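Local structure of beta-d-glucoside glucohydrolase (Hypocrea jecorina, 3ZZ1) at residues S677-T681 against A682-W686; D178-H182 against E183-W187; D133-L136 against T137-M141; K560-D564 against A565-P569. The protein probably hydrolyses terminal, non-reducing beta-D-glucosyl residues, releasing beta-D-glucose, as a secreted fungal family 3 glycosidase of cellulose degradation. One frame throughout, in Å; residues are numbered along the deposited sequence.

Contact 1 (S677-T681 against A682-W686); sequences SYWDT and ASQKW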
loop_
_atom_site.group_PDB
_atom_site.type_symbol
_atom_site.label_atom_id
_atom_site.label_comp_id
_atom_site.label_asym_id
_atom_site.label_seq_id
_atom_site.Cartn_x
_atom_site.Cartn_y
_atom_site.Cartn_z
ATOM N N SER A 677 4.264 21.219 -8.203
ATOM C CA SER A 677 2.988 21.927 -8.063
ATOM C C SER A 677 2.352 21.799 -6.678
ATOM O O SER A 677 2.613 20.846 -5.945
ATOM C CB SER A 677 1.990 21.437 -9.121
ATOM O OG SER A 677 2.504 21.600 -10.431
ATOM N N TYR A 678 1.518 22.778 -6.336
ATOM C CA TYR A 678 0.633 22.703 -5.181
ATOM C C TYR A 678 -0.792 22.913 -5.700
ATOM O O TYR A 678 -0.987 23.465 -6.786
ATOM C CB TYR A 678 1.003 23.765 -4.133
ATOM C CG TYR A 678 0.767 25.184 -4.605
ATOM C CD1 TYR A 678 1.745 25.872 -5.315
ATOM C CD2 TYR A 678 -0.448 25.828 -4.360
ATOM C CE1 TYR A 678 1.528 27.160 -5.770
ATOM C CE2 TYR A 678 -0.679 27.121 -4.807
ATOM C CZ TYR A 678 0.313 27.782 -5.510
ATOM O OH TYR A 678 0.101 29.059 -5.956
ATOM N N TRP A 679 -1.786 22.464 -4.940
ATOM C CA TRP A 679 -3.182 22.640 -5.334
ATOM C C TRP A 679 -3.696 23.988 -4.838
ATOM O O TRP A 679 -3.716 24.238 -3.634
ATOM C CB TRP A 679 -4.039 21.506 -4.768
ATOM C CG TRP A 679 -5.516 21.645 -5.044
ATOM C CD1 TRP A 679 -6.472 22.097 -4.180
ATOM C CD2 TRP A 679 -6.197 21.319 -6.261
ATOM N NE1 TRP A 679 -7.705 22.074 -4.782
ATOM C CE2 TRP A 679 -7.566 21.599 -6.059
ATOM C CE3 TRP A 679 -5.783 20.814 -7.503
ATOM C CZ2 TRP A 679 -8.530 21.391 -7.055
ATOM C CZ3 TRP A 679 -6.741 20.611 -8.498
ATOM C CH2 TRP A 679 -8.100 20.897 -8.264
ATOM N N ASP A 680 -4.094 24.853 -5.767
ATOM C CA ASP A 680 -4.711 26.133 -5.416
ATOM C C ASP A 680 -6.221 25.947 -5.336
ATOM O O ASP A 680 -6.864 25.660 -6.350
ATOM C CB ASP A 680 -4.357 27.221 -6.435
ATOM C CG ASP A 680 -5.016 28.557 -6.115
ATOM O OD1 ASP A 680 -4.547 29.246 -5.185
ATOM O OD2 ASP A 680 -6.007 28.917 -6.787
ATOM N N THR A 681 -6.765 26.114 -4.128
ATOM C CA THR A 681 -8.192 25.884 -3.878
ATOM C C THR A 681 -9.106 26.841 -4.647
ATOM O O THR A 681 -10.071 26.398 -5.268
ATOM C CB THR A 681 -8.551 25.865 -2.350
ATOM O OG1 THR A 681 -9.975 25.905 -2.179
ATOM C CG2 THR A 681 -7.935 27.039 -1.602
ATOM N N ALA A 682 -8.799 28.136 -4.619
ATOM C CA ALA A 682 -9.640 29.146 -5.272
ATOM C C ALA A 682 -9.874 28.876 -6.757
ATOM O O ALA A 682 -11.003 28.964 -7.229
ATOM C CB ALA A 682 -9.070 30.554 -5.053
ATOM N N SER A 683 -8.816 28.531 -7.486
ATOM C CA SER A 683 -8.927 28.258 -8.924
ATOM C C SER A 683 -9.112 26.772 -9.258
ATOM O O SER A 683 -9.336 26.420 -10.419
ATOM C CB SER A 683 -7.720 28.828 -9.676
ATOM O OG SER A 683 -6.507 28.249 -9.221
ATOM N N GLN A 684 -9.033 25.910 -8.241
ATOM C CA GLN A 684 -9.129 24.447 -8.415
ATOM C C GLN A 684 -8.157 23.956 -9.496
ATOM O O GLN A 684 -8.539 23.265 -10.446
ATOM C CB GLN A 684 -10.575 23.997 -8.701
ATOM C CG GLN A 684 -11.574 24.316 -7.583
ATOM C CD GLN A 684 -11.645 23.235 -6.515
ATOM O OE1 GLN A 684 -12.280 22.190 -6.703
ATOM N NE2 GLN A 684 -11.019 23.496 -5.372
ATOM N N LYS A 685 -6.895 24.338 -9.338
ATOM C CA LYS A 685 -5.860 24.038 -10.316
ATOM C C LYS A 685 -4.543 23.738 -9.629
ATOM O O LYS A 685 -4.257 24.269 -8.553
ATOM C CB LYS A 685 -5.676 25.212 -11.283
ATOM C CG LYS A 685 -6.791 25.351 -12.310
ATOM C CD LYS A 685 -6.764 26.709 -12.986
ATOM C CE LYS A 685 -8.053 26.964 -13.751
ATOM N NZ LYS A 685 -8.300 25.902 -14.763
ATOM N N TRP A 686 -3.750 22.877 -10.259
ATOM C CA TRP A 686 -2.381 22.629 -9.835
ATOM C C TRP A 686 -1.495 23.726 -10.393
ATOM O O TRP A 686 -1.519 24.009 -11.595
ATOM C CB TRP A 686 -1.909 21.268 -10.325
ATOM C CG TRP A 686 -2.477 20.129 -9.541
ATOM C CD1 TRP A 686 -3.560 19.365 -9.869
ATOM C CD2 TRP A 686 -1.993 19.625 -8.293
ATOM N NE1 TRP A 686 -3.776 18.414 -8.905
ATOM C CE2 TRP A 686 -2.828 18.549 -7.926
ATOM C CE3 TRP A 686 -0.927 19.973 -7.453
ATOM C CZ2 TRP A 686 -2.634 17.819 -6.752
ATOM C CZ3 TRP A 686 -0.734 19.250 -6.288
ATOM C CH2 TRP A 686 -1.584 18.184 -5.949
HETATM O O HOH W 1 1.054 22.961 -12.615
HETATM O O HOH W 2 -6.404 29.345 -3.222
#
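Trp679 and Trp686 stand opposite each other as a non-hydrogen-bonded pair of an antiparallel hairpin, and their indoles form a T-shaped stack. The edge of Trp679 points at the face of Trp686, with 4.9 Å between the centroid of the six-membered ring of Trp679 and that of the five-membered ring of Trp686, and 70° between the planes. Trp679 CB lies over the other half of the same indole, 4.2 Å from the centroid of the six-membered ring of Trp686, a CH-pi contact almost on the ring normal. With CG of Trp679 anti to the backbone N (chi1 176°), the backbone of Gln684 and Lys685 passes over one face of its indole, with Trp679 CH2 3.2 Å from Gln684 O. The Gln684 chain bends at chi2, which brings NE2 into the carbonyl plane of Thr681, 3.1 Å from its O and on a lone pair, while OE1 of Gln684 is hydrogen-bonded to Tyr217 OH. On the other face of the hairpin, Asp680 OD2 is gripped on its anti side by Ser683 OG at 2.6 Å and Ser683 N at 2.9 Å, both tilted out of the carboxylate plane. Two residues, Gln684 and Lys685, lie across from the single Asp680, a G1 beta bulge. The chemistry is divided: a carboxylate ties down the turn on one face, while on the other the indoles pack against each other.

Contact 2 (D178-H182 against E183-W187); sequences DRTLH and ELYTW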
loop_
_atom_site.group_PDB
_atom_site.type_symbol
_atom_site.label_atom_id
_atom_site.label_comp_id
_atom_site.label_asym_id
_atom_site.label_seq_id
_atom_site.Cartn_x
_atom_site.Cartn_y
_atom_site.Cartn_z
ATOM N N ASP A 178 -9.739 21.837 1.540
ATOM C CA ASP A 178 -9.683 21.441 0.136
ATOM C C ASP A 178 -8.270 21.085 -0.340
ATOM O O ASP A 178 -8.081 20.059 -0.998
ATOM C CB ASP A 178 -10.283 22.532 -0.753
ATOM C CG ASP A 178 -10.298 22.145 -2.217
ATOM O OD1 ASP A 178 -11.148 21.321 -2.608
ATOM O OD2 ASP A 178 -9.455 22.669 -2.976
ATOM N N ARG A 179 -7.287 21.920 -0.008
ATOM C CA ARG A 179 -5.913 21.670 -0.443
ATOM C C ARG A 179 -5.386 20.339 0.090
ATOM O O ARG A 179 -4.747 19.591 -0.651
ATOM C CB ARG A 179 -4.968 22.821 -0.078
ATOM C CG ARG A 179 -3.579 22.664 -0.698
ATOM C CD ARG A 179 -2.650 23.817 -0.361
ATOM N NE ARG A 179 -1.267 23.471 -0.685
ATOM C CZ ARG A 179 -0.192 24.023 -0.126
ATOM N NH1 ARG A 179 -0.322 24.967 0.800
ATOM N NH2 ARG A 179 1.019 23.617 -0.489
ATOM N N THR A 180 -5.669 20.047 1.359
ATOM C CA THR A 180 -5.270 18.785 1.980
ATOM C C THR A 180 -5.910 17.593 1.272
ATOM O O THR A 180 -5.236 16.598 0.986
ATOM C CB THR A 180 -5.623 18.751 3.487
ATOM O OG1 THR A 180 -4.957 19.827 4.155
ATOM C CG2 THR A 180 -5.185 17.436 4.126
ATOM N N LEU A 181 -7.208 17.702 0.992
ATOM C CA LEU A 181 -7.931 16.653 0.288
ATOM C C LEU A 181 -7.255 16.312 -1.040
ATOM O O LEU A 181 -7.050 15.138 -1.344
ATOM C CB LEU A 181 -9.404 17.040 0.070
ATOM C CG LEU A 181 -10.263 16.110 -0.807
ATOM C CD1 LEU A 181 -10.396 14.726 -0.188
ATOM C CD2 LEU A 181 -11.635 16.703 -1.066
ATOM N N HIS A 182 -6.890 17.345 -1.799
ATOM C CA HIS A 182 -6.347 17.188 -3.149
ATOM C C HIS A 182 -4.862 16.832 -3.179
ATOM O O HIS A 182 -4.450 15.930 -3.909
ATOM C CB HIS A 182 -6.547 18.472 -3.948
ATOM C CG HIS A 182 -7.944 18.667 -4.443
ATOM N ND1 HIS A 182 -8.376 18.184 -5.658
ATOM C CD2 HIS A 182 -9.003 19.307 -3.893
ATOM C CE1 HIS A 182 -9.645 18.503 -5.831
ATOM N NE2 HIS A 182 -10.049 19.192 -4.779
ATOM N N GLU A 183 -4.071 17.560 -2.398
ATOM C CA GLU A 183 -2.616 17.543 -2.514
ATOM C C GLU A 183 -1.954 16.380 -1.769
ATOM O O GLU A 183 -0.840 15.971 -2.107
ATOM C CB GLU A 183 -2.047 18.880 -2.035
ATOM C CG GLU A 183 -0.583 19.103 -2.355
ATOM C CD GLU A 183 -0.146 20.521 -2.062
ATOM O OE1 GLU A 183 -0.882 21.467 -2.436
ATOM O OE2 GLU A 183 0.935 20.691 -1.461
ATOM N N LEU A 184 -2.639 15.863 -0.757
ATOM C CA LEU A 184 -2.115 14.752 0.031
ATOM C C LEU A 184 -2.858 13.454 -0.273
ATOM O O LEU A 184 -2.272 12.493 -0.777
ATOM C CB LEU A 184 -2.165 15.081 1.534
ATOM C CG LEU A 184 -1.576 14.077 2.539
ATOM C CD1 LEU A 184 -0.151 13.675 2.200
ATOM C CD2 LEU A 184 -1.633 14.629 3.950
ATOM N N TYR A 185 -4.155 13.435 0.019
ATOM C CA TYR A 185 -4.928 12.194 -0.045
ATOM C C TYR A 185 -5.368 11.759 -1.442
ATOM O O TYR A 185 -5.312 10.570 -1.754
ATOM C CB TYR A 185 -6.088 12.235 0.953
ATOM C CG TYR A 185 -5.567 12.382 2.365
ATOM C CD1 TYR A 185 -5.018 11.292 3.039
ATOM C CD2 TYR A 185 -5.571 13.620 3.008
ATOM C CE1 TYR A 185 -4.516 11.422 4.324
ATOM C CE2 TYR A 185 -5.069 13.761 4.295
ATOM C CZ TYR A 185 -4.541 12.654 4.944
ATOM O OH TYR A 185 -4.033 12.775 6.213
ATOM N N THR A 186 -5.786 12.705 -2.276
ATOM C CA THR A 186 -6.234 12.382 -3.637
ATOM C C THR A 186 -5.049 12.087 -4.556
ATOM O O THR A 186 -5.165 11.285 -5.476
ATOM C CB THR A 186 -7.127 13.496 -4.243
ATOM O OG1 THR A 186 -8.206 13.782 -3.350
ATOM C CG2 THR A 186 -7.721 13.053 -5.571
ATOM N N TRP A 187 -3.912 12.730 -4.285
ATOM C CA TRP A 187 -2.685 12.572 -5.078
ATOM C C TRP A 187 -2.427 11.147 -5.616
ATOM O O TRP A 187 -2.247 10.977 -6.828
ATOM C CB TRP A 187 -1.467 13.096 -4.294
ATOM C CG TRP A 187 -0.137 12.948 -5.008
ATOM C CD1 TRP A 187 0.526 11.781 -5.280
ATOM C CD2 TRP A 187 0.692 14.004 -5.513
ATOM N NE1 TRP A 187 1.706 12.042 -5.933
ATOM C CE2 TRP A 187 1.835 13.397 -6.090
ATOM C CE3 TRP A 187 0.578 15.401 -5.543
ATOM C CZ2 TRP A 187 2.860 14.141 -6.689
ATOM C CZ3 TRP A 187 1.600 16.144 -6.138
ATOM C CH2 TRP A 187 2.727 15.507 -6.698
#
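Arg179 holds Glu183, one helical turn further on, in a side-on, two-nitrogen salt bridge. NE donates to OE1 of Glu183 at 2.7 Å in a nearly straight bond (175°), lying in the guanidinium plane but meeting the oxygen from above the carboxylate plane. NH2 of Arg179 reaches the syn lone pair of Glu183 OE2 at 3.1 Å, with more tilt, since the two planes are turned 49° apart. Both chains run extended and side by side, each with CG anti to its backbone N, which sends them off the helix in the same direction. The buried carboxylate has a further donor in Trp679 N, so its charge is probably well compensated. Next along the helix, Leu181 O takes two bonds from one residue: Thr186 N at 2.9 Å, and Thr186 OG1 at 2.7 Å from above the carbonyl plane. That i-to-i+5 backbone bond belongs to a wider, pi-type turn; beside it Thr180 O keeps the ordinary bond from Leu184 N at 3.2 Å and takes a weak i-to-i+5 one from Tyr185 N. Beyond the polar atoms, Thr180 CG2 lies alongside the Tyr185 ring, 3.7 Å from its CE2. Helix 178-194 is packed on several sides: helix 216-226 covers His182 and Thr186, Leu184 and Trp187 rest on Pro134 of helix 134-150, and strand 678-680 brings Tyr678 against Arg179 and Glu183.

Contact 3 (D133-L136 against T137-M141); sequences DPYL and TGIAM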
loop_
_atom_site.group_PDB
_atom_site.type_symbol
_atom_site.label_atom_id
_atom_site.label_comp_id
_atom_site.label_asym_id
_atom_site.label_seq_id
_atom_site.Cartn_x
_atom_site.Cartn_y
_atom_site.Cartn_z
ATOM N N ASP A 133 3.654 8.317 2.302
ATOM C CA ASP A 133 4.025 9.361 1.354
ATOM C C ASP A 133 3.194 9.270 0.077
ATOM O O ASP A 133 3.157 8.222 -0.559
ATOM C CB ASP A 133 5.525 9.290 1.042
ATOM C CG ASP A 133 5.961 10.326 0.029
ATOM O OD1 ASP A 133 6.191 11.494 0.407
ATOM O OD2 ASP A 133 6.077 9.966 -1.154
ATOM N N PRO A 134 2.537 10.381 -0.306
ATOM C CA PRO A 134 1.660 10.391 -1.473
ATOM C C PRO A 134 2.425 10.160 -2.779
ATOM O O PRO A 134 1.912 9.494 -3.673
ATOM C CB PRO A 134 1.047 11.795 -1.442
ATOM C CG PRO A 134 2.046 12.622 -0.735
ATOM C CD PRO A 134 2.692 11.727 0.277
ATOM N N TYR A 135 3.646 10.691 -2.877
ATOM C CA TYR A 135 4.471 10.475 -4.066
ATOM C C TYR A 135 4.819 8.994 -4.243
ATOM O O TYR A 135 4.519 8.414 -5.287
ATOM C CB TYR A 135 5.739 11.345 -4.059
ATOM C CG TYR A 135 6.634 11.084 -5.253
ATOM C CD1 TYR A 135 7.608 10.074 -5.219
ATOM C CD2 TYR A 135 6.494 11.825 -6.427
ATOM C CE1 TYR A 135 8.420 9.818 -6.329
ATOM C CE2 TYR A 135 7.302 11.577 -7.537
ATOM C CZ TYR A 135 8.259 10.574 -7.481
ATOM O OH TYR A 135 9.053 10.333 -8.578
ATOM N N LEU A 136 5.435 8.396 -3.221
ATOM C CA LEU A 136 5.803 6.976 -3.248
ATOM C C LEU A 136 4.590 6.074 -3.467
ATOM O O LEU A 136 4.616 5.205 -4.330
ATOM C CB LEU A 136 6.543 6.565 -1.963
ATOM C CG LEU A 136 6.765 5.066 -1.683
ATOM C CD1 LEU A 136 7.567 4.390 -2.789
ATOM C CD2 LEU A 136 7.435 4.836 -0.325
ATOM N N THR A 137 3.537 6.289 -2.679
ATOM C CA THR A 137 2.296 5.527 -2.810
ATOM C C THR A 137 1.725 5.679 -4.219
ATOM O O THR A 137 1.284 4.700 -4.820
ATOM C CB THR A 137 1.272 5.955 -1.744
ATOM O OG1 THR A 137 1.777 5.606 -0.451
ATOM C CG2 THR A 137 -0.084 5.274 -1.952
ATOM N N GLY A 138 1.765 6.903 -4.745
ATOM C CA GLY A 138 1.337 7.177 -6.113
ATOM C C GLY A 138 2.139 6.402 -7.142
ATOM O O GLY A 138 1.571 5.729 -8.000
ATOM N N ILE A 139 3.464 6.490 -7.062
ATOM C CA ILE A 139 4.337 5.708 -7.947
ATOM C C ILE A 139 4.033 4.211 -7.822
ATOM O O ILE A 139 3.834 3.531 -8.829
ATOM C CB ILE A 139 5.848 5.996 -7.689
ATOM C CG1 ILE A 139 6.188 7.463 -8.014
ATOM C CG2 ILE A 139 6.735 5.032 -8.481
ATOM C CD1 ILE A 139 5.998 7.885 -9.478
ATOM N N ALA A 140 3.978 3.713 -6.588
ATOM C CA ALA A 140 3.638 2.313 -6.340
ATOM C C ALA A 140 2.264 1.942 -6.917
ATOM O O ALA A 140 2.124 0.898 -7.557
ATOM C CB ALA A 140 3.717 1.992 -4.849
ATOM N N MET A 141 1.263 2.800 -6.710
ATOM C CA MET A 141 -0.066 2.582 -7.298
ATOM C C MET A 141 0.009 2.374 -8.808
ATOM O O MET A 141 -0.475 1.363 -9.326
ATOM C CB MET A 141 -1.021 3.740 -6.981
ATOM C CG MET A 141 -1.551 3.768 -5.543
ATOM S SD MET A 141 -2.548 2.353 -5.048
ATOM C CE MET A 141 -4.115 2.681 -5.860
#
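Asp133 receives Thr137 N on its backbone O at 2.9 Å and, from the N-cap, starts the helix with its side chain: OD2 accepts from Leu136 N at 2.7 Å in a nearly straight bond (174°), while OD1 is held by Tyr559 OH. Ile139 N then donates to Tyr135 O at 2.8 Å and 172°, which sets the two side chains one turn apart on the same flank. The next bond, from Ala140 N to Leu136 O, is as short and as straight. Tyr135 and Ile139 run side by side, pointing the same way. The ring of Tyr135, carried out with CG anti to the backbone N (chi1 177°), has one face overlaid by CG1 of Ile139, 4.0 Å from the ring centroid in a CH-pi contact displaced toward the CE1 edge. CD1 of Ile139 continues along the ring to 4.0 Å from Tyr135 OH. Replacing Tyr135 by an alanine would probably leave Ile139 CG1 and CD1 without the flat surface they lie on. Around this first stretch of helix 134-150, Arg672 of strand 664-672 touches both Tyr135 and Ile139, Phe654 of strand 650-659 packs on Leu136 and Ile139, and helix 178-194 meets Thr137 through Pro188 and Met141 through Ala192.

Contact 4 (K560-D564 against A565-P569); sequences KHFDD and ANITP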
loop_
_atom_site.group_PDB
_atom_site.type_symbol
_atom_site.label_atom_id
_atom_site.label_comp_id
_atom_site.label_asym_id
_atom_site.label_seq_id
_atom_site.Cartn_x
_atom_site.Cartn_y
_atom_site.Cartn_z
ATOM N N LYS A 560 6.628 14.868 7.622
ATOM C CA LYS A 560 6.379 16.288 7.381
ATOM C C LYS A 560 6.074 17.015 8.693
ATOM O O LYS A 560 6.476 18.163 8.878
ATOM C CB LYS A 560 5.242 16.468 6.365
ATOM C CG LYS A 560 5.529 15.819 5.017
ATOM C CD LYS A 560 4.255 15.496 4.251
ATOM C CE LYS A 560 4.589 14.920 2.888
ATOM N NZ LYS A 560 3.366 14.486 2.171
ATOM N N HIS A 561 5.383 16.334 9.604
ATOM C CA HIS A 561 5.148 16.866 10.946
ATOM C C HIS A 561 6.440 16.905 11.770
ATOM O O HIS A 561 6.708 17.882 12.468
ATOM C CB HIS A 561 4.064 16.066 11.681
ATOM C CG HIS A 561 4.110 16.221 13.171
ATOM N ND1 HIS A 561 3.865 17.423 13.804
ATOM C CD2 HIS A 561 4.392 15.331 14.150
ATOM C CE1 HIS A 561 3.990 17.264 15.109
ATOM N NE2 HIS A 561 4.308 16.003 15.345
ATOM N N PHE A 562 7.230 15.838 11.678
ATOM C CA PHE A 562 8.488 15.736 12.413
ATOM C C PHE A 562 9.497 16.793 11.978
ATOM O O PHE A 562 10.215 17.339 12.807
ATOM C CB PHE A 562 9.076 14.327 12.295
ATOM C CG PHE A 562 8.398 13.318 13.180
ATOM C CD1 PHE A 562 7.116 12.854 12.880
ATOM C CD2 PHE A 562 9.032 12.841 14.321
ATOM C CE1 PHE A 562 6.478 11.934 13.695
ATOM C CE2 PHE A 562 8.401 11.920 15.152
ATOM C CZ PHE A 562 7.121 11.462 14.835
ATOM N N ASP A 563 9.528 17.088 10.681
ATOM C CA ASP A 563 10.401 18.129 10.146
ATOM C C ASP A 563 9.928 19.530 10.541
ATOM O O ASP A 563 10.733 20.362 10.975
ATOM C CB ASP A 563 10.502 18.014 8.621
ATOM C CG ASP A 563 11.086 16.684 8.167
ATOM O OD1 ASP A 563 11.725 15.980 8.989
ATOM O OD2 ASP A 563 10.896 16.341 6.981
ATOM N N ASP A 564 8.625 19.779 10.388
ATOM C CA ASP A 564 8.016 21.063 10.751
ATOM C C ASP A 564 8.102 21.377 12.249
ATOM O O ASP A 564 8.414 22.504 12.626
ATOM C CB ASP A 564 6.553 21.119 10.297
ATOM C CG ASP A 564 5.923 22.479 10.536
ATOM O OD1 ASP A 564 6.291 23.436 9.825
ATOM O OD2 ASP A 564 5.061 22.595 11.431
ATOM N N ALA A 565 7.830 20.385 13.094
ATOM C CA ALA A 565 7.824 20.594 14.544
ATOM C C ALA A 565 9.207 20.421 15.185
ATOM O O ALA A 565 9.333 20.443 16.416
ATOM C CB ALA A 565 6.802 19.673 15.215
ATOM N N ASN A 566 10.230 20.253 14.344
ATOM C CA ASN A 566 11.611 20.062 14.790
ATOM C C ASN A 566 11.751 18.913 15.799
ATOM O O ASN A 566 12.393 19.051 16.841
ATOM C CB ASN A 566 12.188 21.371 15.342
ATOM C CG ASN A 566 13.674 21.281 15.634
ATOM O OD1 ASN A 566 14.426 20.642 14.899
ATOM N ND2 ASN A 566 14.102 21.926 16.714
ATOM N N ILE A 567 11.128 17.782 15.480
ATOM C CA ILE A 567 11.193 16.606 16.341
ATOM C C ILE A 567 12.126 15.585 15.710
ATOM O O ILE A 567 12.001 15.271 14.523
ATOM C CB ILE A 567 9.790 15.984 16.581
ATOM C CG1 ILE A 567 8.862 16.999 17.261
ATOM C CG2 ILE A 567 9.894 14.706 17.431
ATOM C CD1 ILE A 567 7.395 16.587 17.307
ATOM N N THR A 568 13.069 15.089 16.503
ATOM C CA THR A 568 13.967 14.032 16.055
ATOM C C THR A 568 13.304 12.666 16.261
ATOM O O THR A 568 13.024 12.267 17.397
ATOM C CB THR A 568 15.336 14.093 16.776
ATOM O OG1 THR A 568 15.880 15.413 16.652
ATOM C CG2 THR A 568 16.314 13.091 16.164
ATOM N N PRO A 569 13.034 11.948 15.156
ATOM C CA PRO A 569 12.522 10.594 15.324
ATOM C C PRO A 569 13.658 9.658 15.712
ATOM O O PRO A 569 14.831 10.036 15.616
ATOM C CB PRO A 569 11.976 10.239 13.938
ATOM C CG PRO A 569 12.578 11.210 12.986
ATOM C CD PRO A 569 13.261 12.299 13.743
#
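His561 touches two residues beyond the end of its helix: CE1 lies 3.7 Å from Ala565 CB, and NE2 approaches Ile567 CD1 at the same distance. Its CG stands anti to the backbone N (chi1 159°), which swings the imidazole toward the chain that follows, while its O accepts from Ala565 N at 2.8 Å in the last ordinary helical bond. With a glycine in place of His561, Ala565 CB and Ile567 CD1 would probably lose the ring packed on them, and Asp538 O the weak bond from NE2. Phe562 comes next, and its O receives Ile567 N at 2.9 Å, in the carbonyl plane. Its ring crosses Ile567 obliquely, CD2 being 3.7 Å from Ile567 CG2, and Pro569 CB sits 3.9 Å from the same CD2. Asp563 O takes a weak bond from Asn566 N, and its carboxylate pairs with Arg702. Asp564 sends its own carboxylate to Arg645. Asn566 has positive phi (53°), and with the bonds into Phe562 O and Asp563 O this is a Schellman motif, closed by the apolar Phe562–Ile567 touch usual for it. The chemistry joins two devices at a helix C-terminus: N-H groups beyond it serve the carbonyls of His561, Phe562 and, weakly, Asp563, and an apolar pair seals the turn.

Contacts 1, 2 and 3 form a chain across the interface between the fibronectin type III-like region and the N-terminal, TIM-barrel-type region. Contacts 1 and 2 have centres about 10 Å apart and are joined directly: Trp679 NE1 lies 2.6 Å from Asp178 OD2, probably a hydrogen bond, and the Trp679 ring stacks on His182. Contact 2 passes to contact 3, about 13 Å away between centres, where Trp187 CD1 comes 3.1 Å from Pro134 O. Contact 4, in the C-terminal family region, reaches contacts 2 and 3 through Lys560, whose NZ is 3.4 Å from Pro134 CD and 3.6 Å from Leu184 CD1. A glycerol, probably from crystallisation, lies beside Tyr135.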